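Local coordinates for FixK2 protein (Bradyrhizobium japonicum, PDB 4I2O) that binds DNA as a two-subunit transcription regulator of the CRP/FNR superfamily and is associated with nitrogen fixation, at residues A[89-94]-A[135-140]; A[162-167]-A[180-185]. The protein carries 1 engineered substitution. All blocks are in the same frame, centred on the assembly; numbering follows the deposited sequence.

How the contacts relate
Contact 1 lies in the cyclic-nucleotide-binding-like domain and contact 2 in the helix-turn-helix domain, in series along the chain and on opposite sides of its centre. Their centres are 21 Å apart and their nearest atoms about 8 Å, so the two do not touch. Helix 128-154, used by contact 1, is followed in the chain by helix 157-172, used by contact 2. A side-chain relay also joins them: R171 of the latter helix forms salt bridges with both D90 and E167. Only contact 2 meets the bound DNA, through residues 183-184; contact 1 stays about 19 Å from the bound nucleic acid at its nearest atom.

Contact 1: residues A[89-94]-A[135-140]; sequences GDVFGL and WAMTAG
M137 reaches from its helix to V91 and L94 with its terminal methyl, packing the N-terminal beta-roll against the long dimerisation helix of the CRP/FNR fold, 128-154. CE lies 3.4 Å from V91 CG1, tighter than usual for two carbons, and 3.7 Å from L94 CD2. A bend at chi3 (50°) turns CE out of line with the rest of the chain and places it between these two methyl groups. Both V91 and L94 cross the methionine at about a right angle. With chi1 of V91 at 171°, CG1, anti to the backbone N, is the branch turned to the methionine methyl, while L94 CD2 also reaches back along the chain to M137 CB, 3.8 Å away.

The same CD2 of L94 lies 3.8 Å from T138 OG1, at the border between this apolar patch and a polar link. A water there donates to L94 O and accepts from the threonine hydroxyl, joining loop and helix where no direct bond does.

In the second shell, V91 rests on V61 and Q63 of strand 60-64, and the backbone pairing of F92 with Y62 fixes the edge strand 91-92 beside that neighbour. L94 also packs on W135 of the second subunit, so the loop meets both helices of the dimer. Reciprocal bonds join W135 NE1 of each subunit to T138 OG1 of the other. T138 OG1 thus accepts that indole N-H while giving its own proton to the water, 2.7 Å from OG1.

Contact 2: residues A[162-167]-A[180-185]; sequences ATFLLE and LPMSRR. Engineered in segment 180-185: S183 (natural residue Cys). With nucleotides of chain C.
F164 presents the rim of its ring to two side chains of the loop 180-183. The first contact is Met-aromatic: M182 SD lies 4.0 Å from F164 CZ, and its line to the ring centroid is 86° off the ring normal, so the sulfur is at the edge and in plane. Chi1 (77°) and chi2 of M182 bring SD to this rim; chi3 turns only CE. The second is apolar, L180 CD1 meeting F164 CE2 at 4.2 Å, again near the ring plane. I187, Y190 and L191 of helix 184-191 also pack on F164, tying helix 157-172 to the first helix of the helix-turn-helix motif, which precedes helix 195-207.

Polar contacts grip the DNA backbone at the start of helix 184-191. The engineered S183 is its N-cap, with OG bonded to D186 N. R184 N points almost straight (173°) at OP2 of DA7 of chain C, 2.9 Å away. The R184 guanidinium holds the next phosphate with two N-H groups: NE to OP2 of DT8 of chain C at 2.9 Å, NH2 to OP1 of DT8 at 3.1 Å. NH2 also bonds A216 O. With R184 replaced by an alanine, the DT8 phosphate would probably lose both N-H donors and the positive charge beside it, and A216 O its bond from NH2.

Contact 1: residues A[89-94]-A[135-140]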
loop_
_atom_site.group_PDB
_atom_site.type_symbol
_atom_site.label_atom_id
_atom_site.label_comp_id
_atom_site.label_asym_id
_atom_site.label_seq_id
_atom_site.Cartn_x
_atom_site.Cartn_y
_atom_site.Cartn_z
ATOM N N GLY A 89 0.959 -17.011 -13.500
ATOM C CA GLY A 89 0.767 -15.935 -14.452
ATOM C C GLY A 89 1.133 -14.560 -13.887
ATOM O O GLY A 89 1.371 -13.619 -14.651
ATOM N N ASP A 90 1.195 -14.422 -12.569
ATOM C CA ASP A 90 1.482 -13.107 -11.986
ATOM C C ASP A 90 2.942 -12.725 -12.169
ATOM O O ASP A 90 3.831 -13.542 -11.971
ATOM C CB ASP A 90 1.203 -13.095 -10.469
ATOM C CG ASP A 90 -0.282 -13.083 -10.123
ATOM O OD1 ASP A 90 -1.142 -12.827 -11.002
ATOM O OD2 ASP A 90 -0.598 -13.302 -8.926
ATOM N N VAL A 91 3.210 -11.454 -12.482
ATOM C CA VAL A 91 4.587 -10.982 -12.552
ATOM C C VAL A 91 4.987 -10.338 -11.250
ATOM O O VAL A 91 4.143 -9.670 -10.617
ATOM C CB VAL A 91 4.755 -9.997 -13.694
ATOM C CG1 VAL A 91 6.152 -9.331 -13.614
ATOM C CG2 VAL A 91 4.561 -10.725 -15.028
ATOM N N PHE A 92 6.227 -10.553 -10.784
ATOM C CA PHE A 92 6.638 -9.918 -9.527
ATOM C C PHE A 92 8.113 -9.550 -9.591
ATOM O O PHE A 92 8.872 -9.998 -10.472
ATOM C CB PHE A 92 6.316 -10.810 -8.306
ATOM C CG PHE A 92 7.117 -12.110 -8.258
ATOM C CD1 PHE A 92 8.261 -12.196 -7.467
ATOM C CD2 PHE A 92 6.710 -13.242 -8.973
ATOM C CE1 PHE A 92 8.990 -13.362 -7.391
ATOM C CE2 PHE A 92 7.459 -14.456 -8.943
ATOM C CZ PHE A 92 8.603 -14.532 -8.144
ATOM N N GLY A 93 8.505 -8.691 -8.671
ATOM C CA GLY A 93 9.890 -8.268 -8.528
ATOM C C GLY A 93 10.274 -7.103 -9.398
ATOM O O GLY A 93 11.452 -6.728 -9.424
ATOM N N LEU A 94 9.305 -6.535 -10.135
ATOM C CA LEU A 94 9.543 -5.341 -10.951
ATOM C C LEU A 94 9.731 -4.117 -10.055
ATOM O O LEU A 94 8.884 -3.827 -9.191
ATOM C CB LEU A 94 8.376 -5.083 -11.925
ATOM C CG LEU A 94 8.559 -3.866 -12.865
ATOM C CD1 LEU A 94 9.730 -4.014 -13.847
ATOM C CD2 LEU A 94 7.231 -3.615 -13.576
ATOM N N TRP A 135 4.976 0.810 -16.403
ATOM C CA TRP A 135 4.254 1.740 -15.514
ATOM C C TRP A 135 2.917 1.136 -15.085
ATOM O O TRP A 135 2.562 1.123 -13.893
ATOM C CB TRP A 135 4.010 3.038 -16.276
ATOM C CG TRP A 135 3.391 4.103 -15.433
ATOM C CD1 TRP A 135 3.292 4.142 -14.056
ATOM C CD2 TRP A 135 2.749 5.273 -15.926
ATOM N NE1 TRP A 135 2.650 5.327 -13.688
ATOM C CE2 TRP A 135 2.295 6.014 -14.825
ATOM C CE3 TRP A 135 2.506 5.757 -17.212
ATOM C CZ2 TRP A 135 1.619 7.251 -14.973
ATOM C CZ3 TRP A 135 1.818 6.996 -17.354
ATOM C CH2 TRP A 135 1.393 7.703 -16.240
ATOM N N ALA A 136 2.160 0.598 -16.040
ATOM C CA ALA A 136 0.871 -0.037 -15.687
ATOM C C ALA A 136 1.048 -1.165 -14.684
ATOM O O ALA A 136 0.211 -1.329 -13.804
ATOM C CB ALA A 136 0.141 -0.534 -16.957
ATOM N N MET A 137 2.116 -1.961 -14.803
ATOM C CA MET A 137 2.311 -3.043 -13.818
ATOM C C MET A 137 2.466 -2.482 -12.418
ATOM O O MET A 137 1.807 -2.939 -11.454
ATOM C CB MET A 137 3.526 -3.904 -14.220
ATOM C CG MET A 137 3.211 -4.660 -15.538
ATOM S SD MET A 137 4.585 -5.461 -16.413
ATOM C CE MET A 137 5.283 -6.363 -15.034
ATOM N N THR A 138 3.363 -1.520 -12.282
ATOM C CA THR A 138 3.616 -0.922 -10.976
ATOM C C THR A 138 2.318 -0.259 -10.469
ATOM O O THR A 138 1.970 -0.265 -9.248
ATOM C CB THR A 138 4.781 0.090 -11.141
ATOM O OG1 THR A 138 5.942 -0.658 -11.513
ATOM C CG2 THR A 138 5.035 0.904 -9.781
ATOM N N ALA A 139 1.570 0.344 -11.381
ATOM C CA ALA A 139 0.326 1.009 -10.946
ATOM C C ALA A 139 -0.699 0.003 -10.426
ATOM O O ALA A 139 -1.489 0.320 -9.515
ATOM C CB ALA A 139 -0.286 1.864 -12.053
ATOM N N GLY A 140 -0.715 -1.204 -11.012
ATOM C CA GLY A 140 -1.637 -2.229 -10.519
ATOM C C GLY A 140 -1.219 -2.691 -9.147
ATOM O O GLY A 140 -2.094 -3.001 -8.320
HETATM O O HOH W 1 6.656 -2.219 -9.480
#

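Contact 2: residues A[162-167]-A[180-185]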
loop_
_atom_site.group_PDB
_atom_site.type_symbol
_atom_site.label_atom_id
_atom_site.label_comp_id
_atom_site.label_asym_id
_atom_site.label_seq_id
_atom_site.Cartn_x
_atom_site.Cartn_y
_atom_site.Cartn_z
ATOM N N ALA A 162 -13.267 -12.374 4.728
ATOM C CA ALA A 162 -14.182 -12.478 3.605
ATOM C C ALA A 162 -13.549 -11.809 2.383
ATOM O O ALA A 162 -13.680 -12.315 1.270
ATOM C CB ALA A 162 -15.494 -11.816 3.949
ATOM N N THR A 163 -12.877 -10.673 2.585
ATOM C CA THR A 163 -12.185 -10.035 1.426
ATOM C C THR A 163 -11.185 -11.025 0.823
ATOM O O THR A 163 -11.143 -11.214 -0.392
ATOM C CB THR A 163 -11.439 -8.763 1.844
ATOM O OG1 THR A 163 -12.422 -7.882 2.330
ATOM C CG2 THR A 163 -10.757 -8.094 0.589
ATOM N N PHE A 164 -10.382 -11.642 1.685
ATOM C CA PHE A 164 -9.342 -12.564 1.270
ATOM C C PHE A 164 -9.955 -13.713 0.493
ATOM O O PHE A 164 -9.474 -14.076 -0.616
ATOM C CB PHE A 164 -8.599 -13.097 2.495
ATOM C CG PHE A 164 -7.743 -14.315 2.200
ATOM C CD1 PHE A 164 -6.466 -14.136 1.598
ATOM C CD2 PHE A 164 -8.181 -15.579 2.528
ATOM C CE1 PHE A 164 -5.636 -15.217 1.320
ATOM C CE2 PHE A 164 -7.370 -16.737 2.237
ATOM C CZ PHE A 164 -6.076 -16.530 1.641
ATOM N N LEU A 165 -10.987 -14.359 1.030
ATOM C CA LEU A 165 -11.611 -15.511 0.313
ATOM C C LEU A 165 -12.150 -15.128 -1.066
ATOM O O LEU A 165 -11.995 -15.849 -2.053
ATOM C CB LEU A 165 -12.765 -16.037 1.110
ATOM C CG LEU A 165 -12.342 -16.771 2.380
ATOM C CD1 LEU A 165 -13.536 -16.981 3.365
ATOM C CD2 LEU A 165 -11.582 -18.091 2.073
ATOM N N LEU A 166 -12.796 -13.980 -1.156
ATOM C CA LEU A 166 -13.233 -13.495 -2.459
ATOM C C LEU A 166 -12.111 -13.187 -3.452
ATOM O O LEU A 166 -12.249 -13.473 -4.648
ATOM C CB LEU A 166 -14.163 -12.289 -2.287
ATOM C CG LEU A 166 -15.535 -12.569 -1.611
ATOM C CD1 LEU A 166 -16.111 -11.208 -1.183
ATOM C CD2 LEU A 166 -16.489 -13.285 -2.546
ATOM N N GLU A 167 -11.021 -12.580 -2.967
ATOM C CA GLU A 167 -9.850 -12.341 -3.812
ATOM C C GLU A 167 -9.282 -13.682 -4.305
ATOM O O GLU A 167 -8.949 -13.863 -5.513
ATOM C CB GLU A 167 -8.772 -11.583 -3.026
ATOM C CG GLU A 167 -7.563 -11.314 -3.911
ATOM C CD GLU A 167 -6.405 -10.657 -3.209
ATOM O OE1 GLU A 167 -6.315 -10.634 -1.954
ATOM O OE2 GLU A 167 -5.548 -10.142 -3.928
ATOM N N LEU A 180 -5.847 -23.619 -1.796
ATOM C CA LEU A 180 -5.057 -22.488 -1.313
ATOM C C LEU A 180 -3.662 -23.020 -1.088
ATOM O O LEU A 180 -3.508 -24.154 -0.561
ATOM C CB LEU A 180 -5.611 -22.036 0.050
ATOM C CG LEU A 180 -6.910 -21.231 -0.039
ATOM C CD1 LEU A 180 -7.323 -20.876 1.419
ATOM C CD2 LEU A 180 -6.808 -19.994 -0.954
ATOM N N PRO A 181 -2.644 -22.286 -1.533
ATOM C CA PRO A 181 -1.302 -22.893 -1.379
ATOM C C PRO A 181 -0.638 -22.567 -0.055
ATOM O O PRO A 181 0.381 -23.234 0.244
ATOM C CB PRO A 181 -0.470 -22.243 -2.490
ATOM C CG PRO A 181 -1.145 -20.813 -2.641
ATOM C CD PRO A 181 -2.652 -21.181 -2.527
ATOM N N MET A 182 -1.157 -21.593 0.716
ATOM C CA MET A 182 -0.476 -21.104 1.887
ATOM C C MET A 182 -1.163 -21.512 3.230
ATOM O O MET A 182 -2.386 -21.860 3.269
ATOM C CB MET A 182 -0.378 -19.542 1.762
ATOM C CG MET A 182 -1.704 -18.816 2.083
ATOM S SD MET A 182 -3.045 -19.004 0.919
ATOM C CE MET A 182 -2.611 -17.947 -0.478
ATOM N N SER A 183 -0.366 -21.448 4.296
ATOM C CA SER A 183 -0.766 -21.788 5.646
ATOM C C SER A 183 -1.632 -20.713 6.260
ATOM O O SER A 183 -1.736 -19.605 5.728
ATOM C CB SER A 183 0.493 -21.906 6.520
ATOM O OG SER A 183 1.091 -20.609 6.601
ATOM N N ARG A 184 -2.215 -21.032 7.412
ATOM C CA ARG A 184 -3.034 -20.078 8.135
ATOM C C ARG A 184 -2.169 -18.912 8.645
ATOM O O ARG A 184 -2.622 -17.743 8.785
ATOM C CB ARG A 184 -3.753 -20.831 9.331
ATOM C CG ARG A 184 -4.786 -21.944 8.854
ATOM C CD ARG A 184 -5.975 -21.313 8.072
ATOM N NE ARG A 184 -7.106 -22.270 7.965
ATOM C CZ ARG A 184 -7.512 -22.869 6.839
ATOM N NH1 ARG A 184 -6.882 -22.692 5.646
ATOM N NH2 ARG A 184 -8.571 -23.665 6.916
ATOM N N ARG A 185 -0.914 -19.208 8.962
ATOM C CA ARG A 185 -0.039 -18.138 9.417
ATOM C C ARG A 185 0.268 -17.169 8.254
ATOM O O ARG A 185 0.344 -15.922 8.470
ATOM C CB ARG A 185 1.274 -18.759 9.914
ATOM C CG ARG A 185 2.293 -17.679 10.390
ATOM C CD ARG A 185 3.575 -18.355 10.942
ATOM N NE ARG A 185 3.284 -18.883 12.285
ATOM C CZ ARG A 185 3.110 -18.067 13.336
ATOM N NH1 ARG A 185 3.234 -16.725 13.213
ATOM N NH2 ARG A 185 2.814 -18.565 14.514
ATOM P P DA C 7 -2.344 -24.779 8.016
ATOM O OP1 DA C 7 -2.803 -24.728 6.610
ATOM O OP2 DA C 7 -1.711 -23.571 8.661
ATOM O "O5'" DA C 7 -3.522 -25.189 8.986
ATOM C "C5'" DA C 7 -4.321 -26.443 8.686
ATOM C "C4'" DA C 7 -5.323 -26.591 9.840
ATOM O "O4'" DA C 7 -4.597 -27.029 11.014
ATOM C "C3'" DA C 7 -6.066 -25.320 10.204
ATOM O "O3'" DA C 7 -7.455 -25.656 9.872
ATOM C "C2'" DA C 7 -5.841 -25.139 11.740
ATOM C "C1'" DA C 7 -5.324 -26.552 12.126
ATOM N N9 DA C 7 -4.338 -26.482 13.205
ATOM C C8 DA C 7 -3.145 -25.803 13.216
ATOM N N7 DA C 7 -2.446 -25.935 14.332
ATOM C C5 DA C 7 -3.222 -26.813 15.107
ATOM C C6 DA C 7 -3.039 -27.331 16.389
ATOM N N6 DA C 7 -1.922 -27.020 17.070
ATOM N N1 DA C 7 -3.998 -28.197 16.895
ATOM C C2 DA C 7 -5.072 -28.413 16.087
ATOM N N3 DA C 7 -5.339 -27.919 14.834
ATOM C C4 DA C 7 -4.374 -27.153 14.423
ATOM P P DT C 8 -8.674 -24.619 10.275
ATOM O OP1 DT C 8 -9.834 -25.024 9.365
ATOM O OP2 DT C 8 -8.101 -23.293 10.491
ATOM O "O5'" DT C 8 -9.148 -25.138 11.778
ATOM C "C5'" DT C 8 -9.613 -26.485 11.798
ATOM C "C4'" DT C 8 -9.900 -26.821 13.250
ATOM O "O4'" DT C 8 -8.696 -26.723 14.047
ATOM C "C3'" DT C 8 -10.888 -25.856 13.938
ATOM O "O3'" DT C 8 -11.876 -26.724 14.431
ATOM C "C2'" DT C 8 -10.193 -25.171 15.109
ATOM C "C1'" DT C 8 -9.065 -26.146 15.335
ATOM N N1 DT C 8 -7.766 -25.567 15.894
ATOM C C2 DT C 8 -7.234 -26.032 17.102
ATOM O O2 DT C 8 -7.781 -26.855 17.849
ATOM N N3 DT C 8 -6.029 -25.520 17.465
ATOM C C4 DT C 8 -5.295 -24.553 16.742
ATOM O O4 DT C 8 -4.188 -24.205 17.161
ATOM C C5 DT C 8 -5.886 -24.085 15.496
ATOM C C7 DT C 8 -5.164 -23.036 14.657
ATOM C C6 DT C 8 -7.079 -24.614 15.108
#